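Local coordinates for protein Myo-inositol 2-dehydrogenase (Thermotoga maritima, PDB 3EZY) that catalyses the NAD(+)-dependent oxidation of myo-inositol to scyllo-inosose and so probably serves in the breakdown of myo-inositol, at residues L118-N123 with P302-E307; A83-K88 with A114-F119. All blocks are in the same frame, centred on the assembly; numbering follows the deposited sequence.

Contact 1: residues L118-N123 with P302-E307; sequences LFTGFN and PAVSGE
Phe119 lies against Pro302 CB, the N and CB of Ala303, and Val304, and its ring can be followed outward from the strand. CB sits 4.0 Å from Val304 O. With CG anti to the backbone N (chi1 -170°), the ring starts out beneath that same oxygen, which lies 3.7 Å above the ring plane, offset toward the rim. Along one side of the ring CD1 meets Pro302 CB at 3.8 Å, and CE1 then reaches the N and CB of Ala303; along the other, CD2 stays near Val304 O while CE2 touches CB and CG2 of Val304. At the tip, CZ meets Val304 N and CG2. Phe92 of the neighbouring strand 90-94 also meets this ring.

Val304 O is gripped from the backbone as well. Thr120 N donates to it at 3.0 Å with an N-H...O angle of 158°, from above the carbonyl plane, and Phe119 CA makes a CA-H...O contact at 3.2 Å. The side chain of the same threonine takes the next carbonyl: OG1, beside its own backbone N (chi1 -65°), donates to Ser305 O at 2.8 Å, again from above the plane. Two successive carbonyls are thus held by one threonine. Val304 CG1 packs on Thr120 O, with Thr120 CB and Phe122 CD2 (3.9 Å) also in contact, and Thr120 CG2 lies over one face of the Phe122 ring. Leu118 CD2 rests on Gly306 CA, where the absence of a side chain lets the helix start come close.

Strand 118-121 is an outermost strand of the parallel Rossmann sheet, and the contact sets beside it the residues leading into helix 306-325, whose N-cap is Ser305.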
loop_
_atom_site.group_PDB
_atom_site.type_symbol
_atom_site.label_atom_id
_atom_site.label_comp_id
_atom_site.label_asym_id
_atom_site.label_seq_id
_atom_site.Cartn_x
_atom_site.Cartn_y
_atom_site.Cartn_z
ATOM N N LEU A 118 -40.647 7.414 -8.215
ATOM C CA LEU A 118 -39.681 8.230 -8.939
ATOM C C LEU A 118 -38.294 7.965 -8.321
ATOM O O LEU A 118 -38.043 8.327 -7.183
ATOM C CB LEU A 118 -40.015 9.727 -8.873
ATOM C CG LEU A 118 -38.960 10.671 -9.506
ATOM C CD1 LEU A 118 -38.604 10.218 -10.938
ATOM C CD2 LEU A 118 -39.445 12.137 -9.512
ATOM N N PHE A 119 -37.431 7.300 -9.070
ATOM C CA PHE A 119 -36.089 6.893 -8.594
ATOM C C PHE A 119 -35.070 7.730 -9.374
ATOM O O PHE A 119 -35.099 7.747 -10.591
ATOM C CB PHE A 119 -35.891 5.405 -8.929
ATOM C CG PHE A 119 -34.653 4.757 -8.296
ATOM C CD1 PHE A 119 -34.805 3.732 -7.367
ATOM C CD2 PHE A 119 -33.375 5.160 -8.650
ATOM C CE1 PHE A 119 -33.705 3.093 -6.793
ATOM C CE2 PHE A 119 -32.251 4.540 -8.064
ATOM C CZ PHE A 119 -32.438 3.509 -7.131
ATOM N N THR A 120 -34.181 8.426 -8.674
ATOM C CA THR A 120 -33.207 9.282 -9.298
ATOM C C THR A 120 -31.929 8.490 -9.487
ATOM O O THR A 120 -31.476 7.819 -8.562
ATOM C CB THR A 120 -32.875 10.494 -8.412
ATOM O OG1 THR A 120 -34.042 11.309 -8.295
ATOM C CG2 THR A 120 -31.754 11.359 -9.057
ATOM N N GLY A 121 -31.340 8.578 -10.680
ATOM C CA GLY A 121 -30.213 7.734 -11.037
ATOM C C GLY A 121 -28.866 8.223 -10.502
ATOM O O GLY A 121 -27.962 8.515 -11.307
ATOM N N PHE A 122 -28.713 8.318 -9.174
ATOM C CA PHE A 122 -27.371 8.567 -8.587
ATOM C C PHE A 122 -26.639 7.238 -8.406
ATOM O O PHE A 122 -26.690 6.626 -7.346
ATOM C CB PHE A 122 -27.480 9.365 -7.295
ATOM C CG PHE A 122 -27.821 10.815 -7.532
ATOM C CD1 PHE A 122 -27.138 11.552 -8.508
ATOM C CD2 PHE A 122 -28.792 11.444 -6.781
ATOM C CE1 PHE A 122 -27.430 12.884 -8.716
ATOM C CE2 PHE A 122 -29.067 12.790 -6.944
ATOM C CZ PHE A 122 -28.419 13.511 -7.944
ATOM N N ASN A 123 -26.040 6.749 -9.485
ATOM C CA ASN A 123 -25.455 5.410 -9.475
ATOM C C ASN A 123 -24.282 5.221 -8.508
ATOM O O ASN A 123 -24.023 4.122 -8.067
ATOM C CB ASN A 123 -24.995 4.997 -10.895
ATOM C CG ASN A 123 -23.912 5.920 -11.444
ATOM O OD1 ASN A 123 -24.168 7.102 -11.677
ATOM N ND2 ASN A 123 -22.698 5.393 -11.648
ATOM N N PRO A 302 -38.574 4.573 -3.325
ATOM C CA PRO A 302 -37.321 4.333 -4.062
ATOM C C PRO A 302 -36.063 4.526 -3.161
ATOM O O PRO A 302 -36.072 5.396 -2.291
ATOM C CB PRO A 302 -37.328 5.418 -5.121
ATOM C CG PRO A 302 -38.276 6.538 -4.547
ATOM C CD PRO A 302 -39.250 5.838 -3.674
ATOM N N ALA A 303 -34.989 3.772 -3.405
ATOM C CA ALA A 303 -33.764 3.939 -2.610
ATOM C C ALA A 303 -33.168 5.331 -2.779
ATOM O O ALA A 303 -32.573 5.906 -1.846
ATOM C CB ALA A 303 -32.711 2.863 -2.999
ATOM N N VAL A 304 -33.281 5.870 -3.989
ATOM C CA VAL A 304 -32.860 7.228 -4.248
ATOM C C VAL A 304 -34.082 7.950 -4.817
ATOM O O VAL A 304 -34.595 7.570 -5.869
ATOM C CB VAL A 304 -31.734 7.306 -5.286
ATOM C CG1 VAL A 304 -31.255 8.767 -5.423
ATOM C CG2 VAL A 304 -30.576 6.327 -4.953
ATOM N N SER A 305 -34.534 8.996 -4.148
ATOM C CA SER A 305 -35.871 9.546 -4.455
ATOM C C SER A 305 -35.807 10.835 -5.276
ATOM O O SER A 305 -34.715 11.320 -5.628
ATOM C CB SER A 305 -36.634 9.806 -3.161
ATOM O OG SER A 305 -35.999 10.891 -2.505
ATOM N N GLY A 306 -36.979 11.381 -5.608
ATOM C CA GLY A 306 -36.992 12.603 -6.377
ATOM C C GLY A 306 -36.440 13.745 -5.572
ATOM O O GLY A 306 -35.751 14.631 -6.082
ATOM N N GLU A 307 -36.768 13.720 -4.296
ATOM C CA GLU A 307 -36.279 14.687 -3.336
ATOM C C GLU A 307 -34.731 14.703 -3.244
ATOM O O GLU A 307 -34.136 15.769 -3.122
ATOM C CB GLU A 307 -36.927 14.398 -1.970
ATOM C CG GLU A 307 -38.442 14.756 -1.912
ATOM C CD GLU A 307 -39.435 13.688 -2.538
ATOM O OE1 GLU A 307 -40.650 13.991 -2.509
ATOM O OE2 GLU A 307 -39.061 12.570 -3.027
#

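Contact 2: residues A83-K88 with A114-F119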
loop_
_atom_site.group_PDB
_atom_site.type_symbol
_atom_site.label_atom_id
_atom_site.label_comp_id
_atom_site.label_asym_id
_atom_site.label_seq_id
_atom_site.Cartn_x
_atom_site.Cartn_y
_atom_site.Cartn_z
ATOM N N ALA A 83 -45.306 12.228 -18.047
ATOM C CA ALA A 83 -46.009 11.273 -18.887
ATOM C C ALA A 83 -46.046 9.858 -18.273
ATOM O O ALA A 83 -47.087 9.181 -18.312
ATOM C CB ALA A 83 -45.343 11.235 -20.302
ATOM N N CYS A 84 -44.947 9.374 -17.686
ATOM C CA CYS A 84 -45.059 8.098 -16.951
ATOM C C CYS A 84 -46.076 8.201 -15.802
ATOM O O CYS A 84 -46.805 7.245 -15.528
ATOM C CB CYS A 84 -43.711 7.625 -16.368
ATOM S SG CYS A 84 -42.446 7.281 -17.590
ATOM N N ALA A 85 -46.084 9.301 -15.063
ATOM C CA ALA A 85 -47.021 9.375 -13.925
ATOM C C ALA A 85 -48.488 9.327 -14.434
ATOM O O ALA A 85 -49.320 8.598 -13.902
ATOM C CB ALA A 85 -46.780 10.632 -13.088
ATOM N N LYS A 86 -48.762 10.045 -15.512
ATOM C CA LYS A 86 -50.108 10.077 -16.107
ATOM C C LYS A 86 -50.469 8.706 -16.643
ATOM O O LYS A 86 -51.636 8.330 -16.645
ATOM C CB LYS A 86 -50.176 11.143 -17.202
ATOM C CG LYS A 86 -49.807 12.559 -16.720
ATOM C CD LYS A 86 -50.866 13.124 -15.763
ATOM C CE LYS A 86 -50.727 14.635 -15.520
ATOM N NZ LYS A 86 -50.219 15.369 -16.729
ATOM N N ALA A 87 -49.469 7.928 -17.069
ATOM C CA ALA A 87 -49.740 6.565 -17.510
ATOM C C ALA A 87 -49.701 5.540 -16.381
ATOM O O ALA A 87 -49.852 4.355 -16.627
ATOM C CB ALA A 87 -48.788 6.156 -18.619
ATOM N N LYS A 88 -49.455 6.001 -15.153
ATOM C CA LYS A 88 -49.332 5.146 -13.964
ATOM C C LYS A 88 -48.231 4.095 -14.114
ATOM O O LYS A 88 -48.415 2.906 -13.767
ATOM C CB LYS A 88 -50.672 4.505 -13.567
ATOM C CG LYS A 88 -50.667 3.769 -12.204
ATOM C CD LYS A 88 -52.110 3.414 -11.763
ATOM C CE LYS A 88 -52.171 2.519 -10.503
ATOM N NZ LYS A 88 -51.902 1.055 -10.782
ATOM N N ALA A 114 -49.832 10.322 -8.868
ATOM C CA ALA A 114 -50.132 9.034 -9.515
ATOM C C ALA A 114 -49.799 7.828 -8.633
ATOM O O ALA A 114 -50.113 6.700 -8.967
ATOM C CB ALA A 114 -49.407 8.904 -10.887
ATOM N N ASP A 115 -49.141 8.068 -7.512
ATOM C CA ASP A 115 -48.709 6.997 -6.640
ATOM C C ASP A 115 -47.749 6.033 -7.339
ATOM O O ASP A 115 -47.895 4.813 -7.168
ATOM C CB ASP A 115 -49.906 6.202 -6.103
ATOM C CG ASP A 115 -49.530 5.344 -4.898
ATOM O OD1 ASP A 115 -48.787 5.872 -4.037
ATOM O OD2 ASP A 115 -49.972 4.172 -4.802
ATOM N N VAL A 116 -46.803 6.543 -8.135
ATOM C CA VAL A 116 -45.769 5.654 -8.722
ATOM C C VAL A 116 -44.412 6.131 -8.227
ATOM O O VAL A 116 -44.268 7.312 -7.900
ATOM C CB VAL A 116 -45.740 5.712 -10.266
ATOM C CG1 VAL A 116 -47.080 5.198 -10.871
ATOM C CG2 VAL A 116 -45.440 7.111 -10.717
ATOM N N ILE A 117 -43.436 5.221 -8.202
ATOM C CA ILE A 117 -42.048 5.496 -7.817
ATOM C C ILE A 117 -41.380 6.461 -8.782
ATOM O O ILE A 117 -41.517 6.331 -9.995
ATOM C CB ILE A 117 -41.247 4.160 -7.828
ATOM C CG1 ILE A 117 -41.735 3.253 -6.720
ATOM C CG2 ILE A 117 -39.778 4.357 -7.673
ATOM C CD1 ILE A 117 -41.155 1.846 -6.859
ATOM N N LEU A 118 -40.647 7.414 -8.215
ATOM C CA LEU A 118 -39.681 8.230 -8.939
ATOM C C LEU A 118 -38.294 7.965 -8.321
ATOM O O LEU A 118 -38.043 8.327 -7.183
ATOM C CB LEU A 118 -40.015 9.727 -8.873
ATOM C CG LEU A 118 -38.960 10.671 -9.506
ATOM C CD1 LEU A 118 -38.604 10.218 -10.938
ATOM C CD2 LEU A 118 -39.445 12.137 -9.512
ATOM N N PHE A 119 -37.431 7.300 -9.070
ATOM C CA PHE A 119 -36.089 6.893 -8.594
ATOM C C PHE A 119 -35.070 7.730 -9.374
ATOM O O PHE A 119 -35.099 7.747 -10.591
ATOM C CB PHE A 119 -35.891 5.405 -8.929
ATOM C CG PHE A 119 -34.653 4.757 -8.296
ATOM C CD1 PHE A 119 -34.805 3.732 -7.367
ATOM C CD2 PHE A 119 -33.375 5.160 -8.650
ATOM C CE1 PHE A 119 -33.705 3.093 -6.793
ATOM C CE2 PHE A 119 -32.251 4.540 -8.064
ATOM C CZ PHE A 119 -32.438 3.509 -7.131
#
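Ala114 CB presses against the end of helix 77-86, only 3.0 Å from Ala85 O, while the two methyl carbons, Ala85 CB and Ala114 CB, meet at 3.8 Å. The carbonyl touched in this way is already engaged within its own segment, accepting a bond from Lys88 N at 2.9 Å. Small side chains at both positions allow the backbones to come close, with Ala85 CA and Ala114 CA 5.4 Å apart. Asp115 follows with positive phi and closes a Schellman motif at the end of helix 101-114; Lys88 does the same for helix 77-86, so two helix ends of the same kind lie near each other.

Beyond this turn Val116 points back to the first helix and divides its two methyls. CG1, anti to its own carbonyl carbon (chi1 -63°), lies 3.6 Å from Lys88 C and 3.8 Å from Lys88 CA. CG2 faces Ala85 instead, 4.2 Å from its CA. Thr111 of helix 101-114 touches both Ala85 and Val116. Further on, Ile117 bonds through its backbone to Val91 as the chain enters the sheet.

Across these two segments the contact is made chiefly by methyl groups against each other and against backbone, without a hydrogen bond, so its fit depends on shape and on the exclusion of water from the buried Ala85 and Val116.

In the fold
After the first strands and helices of the Rossmann domain, the chain leaves helix 77-86, passes strand 90-94 and helix 101-114, and contact 2 closes this short loop, 26 residues apart at its nearer ends. Strand 118-121 begins within segment 114-119, and Leu118 and Phe119 belong to both contacts. Contact 1 closes a far longer loop, its ends 179 residues apart, that takes in nearly all of the large mixed sheet and helix 277-298 before the chain returns at 302-307. The loops therefore follow one another, overlapping just at the shared strand. The contact centres lie about 13 Å apart, and Pro302 CB meets Ile117 CG2 at 3.7 Å, so the returning chain packs on the residue just before strand 118-121.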